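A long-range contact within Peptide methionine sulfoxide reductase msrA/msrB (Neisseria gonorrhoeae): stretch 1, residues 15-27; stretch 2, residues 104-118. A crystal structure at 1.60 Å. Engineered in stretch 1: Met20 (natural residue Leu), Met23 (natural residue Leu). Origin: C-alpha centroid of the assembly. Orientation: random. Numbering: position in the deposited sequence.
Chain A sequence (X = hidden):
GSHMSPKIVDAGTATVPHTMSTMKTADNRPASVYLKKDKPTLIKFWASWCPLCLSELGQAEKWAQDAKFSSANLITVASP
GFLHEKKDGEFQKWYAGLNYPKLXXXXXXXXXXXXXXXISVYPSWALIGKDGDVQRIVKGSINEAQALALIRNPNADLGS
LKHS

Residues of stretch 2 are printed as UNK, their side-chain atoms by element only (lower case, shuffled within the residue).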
# COMPACT_ATOMS: atom_id res chain seq x y z
N THR A 15 9.37 -12.89 4.51
CA THR A 15 8.74 -11.65 5.01
C THR A 15 8.10 -10.91 3.84
O THR A 15 8.45 -11.14 2.66
CB THR A 15 9.77 -10.69 5.60
OG1 THR A 15 10.74 -10.30 4.60
CG2 THR A 15 10.46 -11.29 6.86
N VAL A 16 7.20 -9.98 4.15
CA VAL A 16 6.65 -9.16 3.09
C VAL A 16 7.70 -8.44 2.25
O VAL A 16 7.62 -8.50 1.03
CB VAL A 16 5.54 -8.15 3.63
CG1 VAL A 16 5.09 -7.22 2.55
CG2 VAL A 16 4.37 -8.94 4.16
N PRO A 17 8.67 -7.74 2.87
CA PRO A 17 9.69 -7.10 2.00
C PRO A 17 10.48 -8.09 1.14
O PRO A 17 10.81 -7.75 0.00
CB PRO A 17 10.61 -6.34 2.97
CG PRO A 17 9.86 -6.25 4.27
CD PRO A 17 8.87 -7.40 4.29
N HIS A 18 10.75 -9.29 1.65
CA HIS A 18 11.47 -10.26 0.83
C HIS A 18 10.63 -10.64 -0.37
O HIS A 18 11.11 -10.64 -1.52
CB HIS A 18 11.90 -11.51 1.63
CG HIS A 18 12.76 -12.43 0.83
ND1 HIS A 18 14.07 -12.14 0.52
CD2 HIS A 18 12.47 -13.59 0.19
CE1 HIS A 18 14.56 -13.11 -0.24
NE2 HIS A 18 13.61 -14.00 -0.45
N THR A 19 9.34 -10.89 -0.15
CA THR A 19 8.44 -11.23 -1.23
C THR A 19 8.33 -10.09 -2.25
O THR A 19 8.24 -10.29 -3.46
CB THR A 19 7.06 -11.55 -0.64
OG1 THR A 19 7.18 -12.67 0.24
CG2 THR A 19 6.02 -11.84 -1.73
N MSE A 20 8.30 -8.88 -1.73
CA MSE A 20 8.07 -7.74 -2.61
C MSE A 20 9.31 -7.44 -3.41
O MSE A 20 9.25 -6.83 -4.48
CB MSE A 20 7.62 -6.56 -1.78
CG MSE A 20 7.07 -5.45 -2.58
SE MSE A 20 6.51 -4.27 -1.19
CE MSE A 20 5.19 -5.31 -0.33
N SER A 21 10.45 -7.89 -2.93
CA SER A 21 11.71 -7.58 -3.62
C SER A 21 11.91 -8.38 -4.98
O SER A 21 12.81 -8.12 -5.81
CB SER A 21 12.87 -7.52 -2.58
OG SER A 21 12.67 -6.39 -1.65
N THR A 22 10.96 -9.27 -5.29
CA THR A 22 10.93 -9.92 -6.56
C THR A 22 9.90 -9.25 -7.50
O THR A 22 9.61 -9.72 -8.61
CB THR A 22 10.59 -11.44 -6.34
OG1 THR A 22 9.20 -11.56 -6.12
CG2 THR A 22 11.30 -11.94 -5.07
N MSE A 23 9.34 -8.11 -7.05
CA MSE A 23 8.22 -7.52 -7.78
C MSE A 23 8.58 -6.20 -8.42
O MSE A 23 9.56 -5.54 -8.01
CB MSE A 23 7.03 -7.30 -6.82
CG MSE A 23 6.49 -8.64 -6.36
SE MSE A 23 5.01 -8.26 -5.09
CE MSE A 23 4.79 -10.11 -4.58
N LYS A 24 7.80 -5.82 -9.44
CA LYS A 24 8.01 -4.52 -10.07
C LYS A 24 6.91 -3.58 -9.67
O LYS A 24 5.89 -4.02 -9.12
CB LYS A 24 7.88 -4.67 -11.58
CG LYS A 24 8.96 -5.58 -12.20
CD LYS A 24 8.73 -5.67 -13.69
CE LYS A 24 9.90 -6.47 -14.29
NZ LYS A 24 9.88 -6.37 -15.77
N THR A 25 7.15 -2.31 -9.94
CA THR A 25 6.06 -1.32 -9.83
C THR A 25 5.30 -1.20 -11.14
O THR A 25 5.66 -1.83 -12.16
CB THR A 25 6.59 0.01 -9.46
OG1 THR A 25 7.37 0.56 -10.54
CG2 THR A 25 7.34 -0.07 -8.10
N ALA A 26 4.28 -0.36 -11.13
CA ALA A 26 3.47 -0.20 -12.33
C ALA A 26 4.25 0.43 -13.48
O ALA A 26 3.79 0.36 -14.67
CB ALA A 26 2.20 0.63 -11.99
N ASP A 27 5.36 1.10 -13.18
CA ASP A 27 6.24 1.69 -14.23
C ASP A 27 7.42 0.80 -14.57
O ASP A 27 8.32 1.25 -15.30
CB ASP A 27 6.67 3.14 -13.97
CG ASP A 27 7.59 3.30 -12.73
OD1 ASP A 27 8.39 2.41 -12.42
OD2 ASP A 27 7.57 4.37 -12.09
N UNK A 104 3.99 5.31 -5.19
CA UNK A 104 4.47 3.98 -5.57
C UNK A 104 3.37 2.96 -5.68
O UNK A 104 2.52 2.88 -4.76
c UNK A 104 5.71 4.93 -3.72
c UNK A 104 4.43 5.73 -3.86
c UNK A 104 5.46 3.62 -4.45
N UNK A 105 3.30 2.28 -6.83
CA UNK A 105 2.33 1.25 -7.02
C UNK A 105 3.04 -0.06 -7.33
O UNK A 105 3.44 -0.26 -8.52
c UNK A 105 0.54 2.92 -7.78
c UNK A 105 0.31 0.40 -8.19
c UNK A 105 1.29 1.57 -8.10
N UNK A 106 3.13 -0.94 -6.35
CA UNK A 106 3.71 -2.27 -6.62
C UNK A 106 2.64 -3.09 -7.29
O UNK A 106 1.49 -3.08 -6.89
c UNK A 106 4.12 -2.91 -5.30
c UNK A 106 5.20 -2.12 -4.62
c UNK A 106 4.54 -4.42 -5.48
N UNK A 107 3.03 -3.90 -8.29
CA UNK A 107 2.09 -4.76 -8.98
C UNK A 107 2.40 -6.21 -8.56
O UNK A 107 3.49 -6.74 -8.90
c UNK A 107 2.13 -4.55 -10.50
o UNK A 107 3.47 -4.63 -11.03
c UNK A 107 1.55 -3.23 -10.86
N UNK A 108 1.49 -6.82 -7.84
CA UNK A 108 1.68 -8.17 -7.29
C UNK A 108 0.79 -9.09 -8.11
O UNK A 108 -0.38 -9.27 -7.83
c UNK A 108 1.44 -9.50 -5.13
o UNK A 108 1.34 -9.51 -3.89
o UNK A 108 1.67 -10.54 -5.82
c UNK A 108 1.23 -8.18 -5.83
N UNK A 109 1.39 -9.70 -9.16
CA UNK A 109 0.59 -10.51 -10.06
C UNK A 109 0.04 -11.70 -9.30
O UNK A 109 0.85 -12.47 -8.69
o UNK A 109 1.31 -12.24 -13.26
c UNK A 109 1.49 -10.95 -11.23
n UNK A 109 -0.60 -11.47 -12.39
c UNK A 109 0.70 -11.60 -12.38
N UNK A 110 -1.29 -11.84 -9.27
CA UNK A 110 -1.97 -12.90 -8.52
C UNK A 110 -2.18 -12.65 -7.03
O UNK A 110 -2.80 -13.44 -6.30
N UNK A 111 -1.72 -11.49 -6.56
CA UNK A 111 -2.05 -11.12 -5.18
C UNK A 111 -1.40 -11.99 -4.09
O UNK A 111 -2.05 -12.33 -3.09
N UNK A 112 -0.11 -12.31 -4.28
CA UNK A 112 0.60 -13.14 -3.29
C UNK A 112 0.57 -12.53 -1.89
O UNK A 112 0.21 -13.19 -0.91
o UNK A 112 2.01 -14.11 -4.91
c UNK A 112 2.04 -13.31 -3.71
c UNK A 112 2.80 -14.08 -2.63
N UNK A 113 0.88 -11.24 -1.80
CA UNK A 113 1.02 -10.65 -0.46
C UNK A 113 -0.38 -10.51 0.15
O UNK A 113 -0.58 -10.83 1.33
c UNK A 113 3.70 -8.22 -1.50
c UNK A 113 1.69 -9.30 -0.55
c UNK A 113 1.62 -8.57 0.84
c UNK A 113 3.09 -9.48 -1.14
N UNK A 114 -1.36 -10.06 -0.64
CA UNK A 114 -2.70 -9.94 -0.13
C UNK A 114 -3.20 -11.30 0.42
O UNK A 114 -3.81 -11.38 1.47
c UNK A 114 -3.64 -9.37 -1.23
N UNK A 115 -2.95 -12.37 -0.34
CA UNK A 115 -3.35 -13.69 0.14
C UNK A 115 -2.61 -14.07 1.43
O UNK A 115 -3.25 -14.57 2.36
c UNK A 115 -3.08 -14.73 -0.95
o UNK A 115 -3.87 -16.80 -2.85
c UNK A 115 -4.06 -14.57 -2.10
n UNK A 115 -3.38 -15.20 -4.32
c UNK A 115 -3.79 -15.61 -3.14
N UNK A 116 -1.29 -13.84 1.49
CA UNK A 116 -0.51 -14.12 2.72
C UNK A 116 -1.04 -13.36 3.92
O UNK A 116 -0.99 -13.83 5.03
o UNK A 116 2.77 -14.32 1.04
c UNK A 116 1.67 -14.67 1.52
n UNK A 116 1.06 -15.79 1.19
c UNK A 116 0.97 -13.78 2.52
N UNK A 117 -1.50 -12.12 3.69
CA UNK A 117 -2.00 -11.30 4.76
C UNK A 117 -3.49 -11.43 5.01
O UNK A 117 -4.02 -10.75 5.90
c UNK A 117 0.17 -8.01 4.37
c UNK A 117 -0.10 -9.55 4.40
c UNK A 117 -1.58 -9.82 4.53
c UNK A 117 0.70 -10.15 5.45
N UNK A 118 -4.17 -12.30 4.25
CA UNK A 118 -5.62 -12.46 4.36
C UNK A 118 -6.38 -11.14 4.13
O UNK A 118 -7.36 -10.82 4.84
n UNK A 118 -8.01 -13.58 6.96
c UNK A 118 -6.01 -13.13 5.71
o UNK A 118 -8.05 -13.95 4.74
c UNK A 118 -7.45 -13.60 5.76
O HOH W 1 4.21 -12.12 1.73
O HOH W 2 5.65 -7.48 -10.13
O HOH W 3 4.71 -3.97 -13.65

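Position 104 has three side-chain carbons closing a ring onto the backbone N, and they do not touch stretch 1: Pro104, which leads into the strand. At 105 one carbon carries two more; the backbone O accepts from the N of Ala26 at 2.7 Å, and CB lies 4.1 Å from Ala26 CB: Val105.

Position 106 repeats the three-carbon fork. Its CA-to-CB bond points away from stretch 1, yet one carbon of the fork still reaches Met20 CG at 4.0 Å and Met23 SE at 3.9 Å; both selenomethionines are engineered. This is Val106. At 107 one carbon bears an oxygen and a carbon; the backbone N donates to Lys24 O at 3.0 Å, nearly straight at 177°, while the methyl carbon lies 3.9 Å from Ala26 CA: Thr107.

Position 108 carries two carbons, the second with two oxygens and no nitrogen. One oxygen accepts from the N of 112 at 2.9 Å and lies 3.4 Å from Met23 CE; the other accepts from the N of 113 at 2.8 Å: Asp108. Position 109 has the same outline with one oxygen and one nitrogen, beyond reach of stretch 1: Asn109. Positions 110 and 111 have no side-chain atoms: Gly110 and Gly111, both at positive phi, which favours glycine, closing a type II turn begun at Asp108.

At 112 a carbon bears one oxygen and one carbon, the latter 4.0 Å from Thr19 CG2: Thr112. Position 113 has four carbons forked at the first, one arm two carbons long; the end of that arm lies 3.5 Å from Met20 CE, and the one-carbon arm lies 4.1 Å from Val16 CG1: Ile113. A lone carbon, facing elsewhere, makes 114 Ala114. Three carbons ending in oxygen and nitrogen, also out of reach, make 115 Gln115. Two carbons with the same ending, the oxygen accepting from water 1 at 2.7 Å, make 116 Asn116. Four carbons forked at the second, one tip 4.1 Å from Val16 CG2, make 117 Leu117. Position 118 again ends in oxygen and nitrogen after two carbons: Asn118, whose positive phi closes a Schellman motif.

The contact joins two modes. Two backbone hydrogen bonds, Thr107 N to Lys24 O and Ala26 N to Val105 O, join the stretches in a short, weakly bonded antiparallel pairing around Thr25 and Val106, with water 2 linking Lys24 N to Thr107 O; beyond it, two nearly antiparallel helices meet through apolar side chains, Ile113 at their centre. Asp108 sits at the junction, tying strand end to helix start. The rule is a few backbone bonds for joining, hydrocarbon for packing.

Stretch 2 104-118: PVVTDNGGTIAQNLN
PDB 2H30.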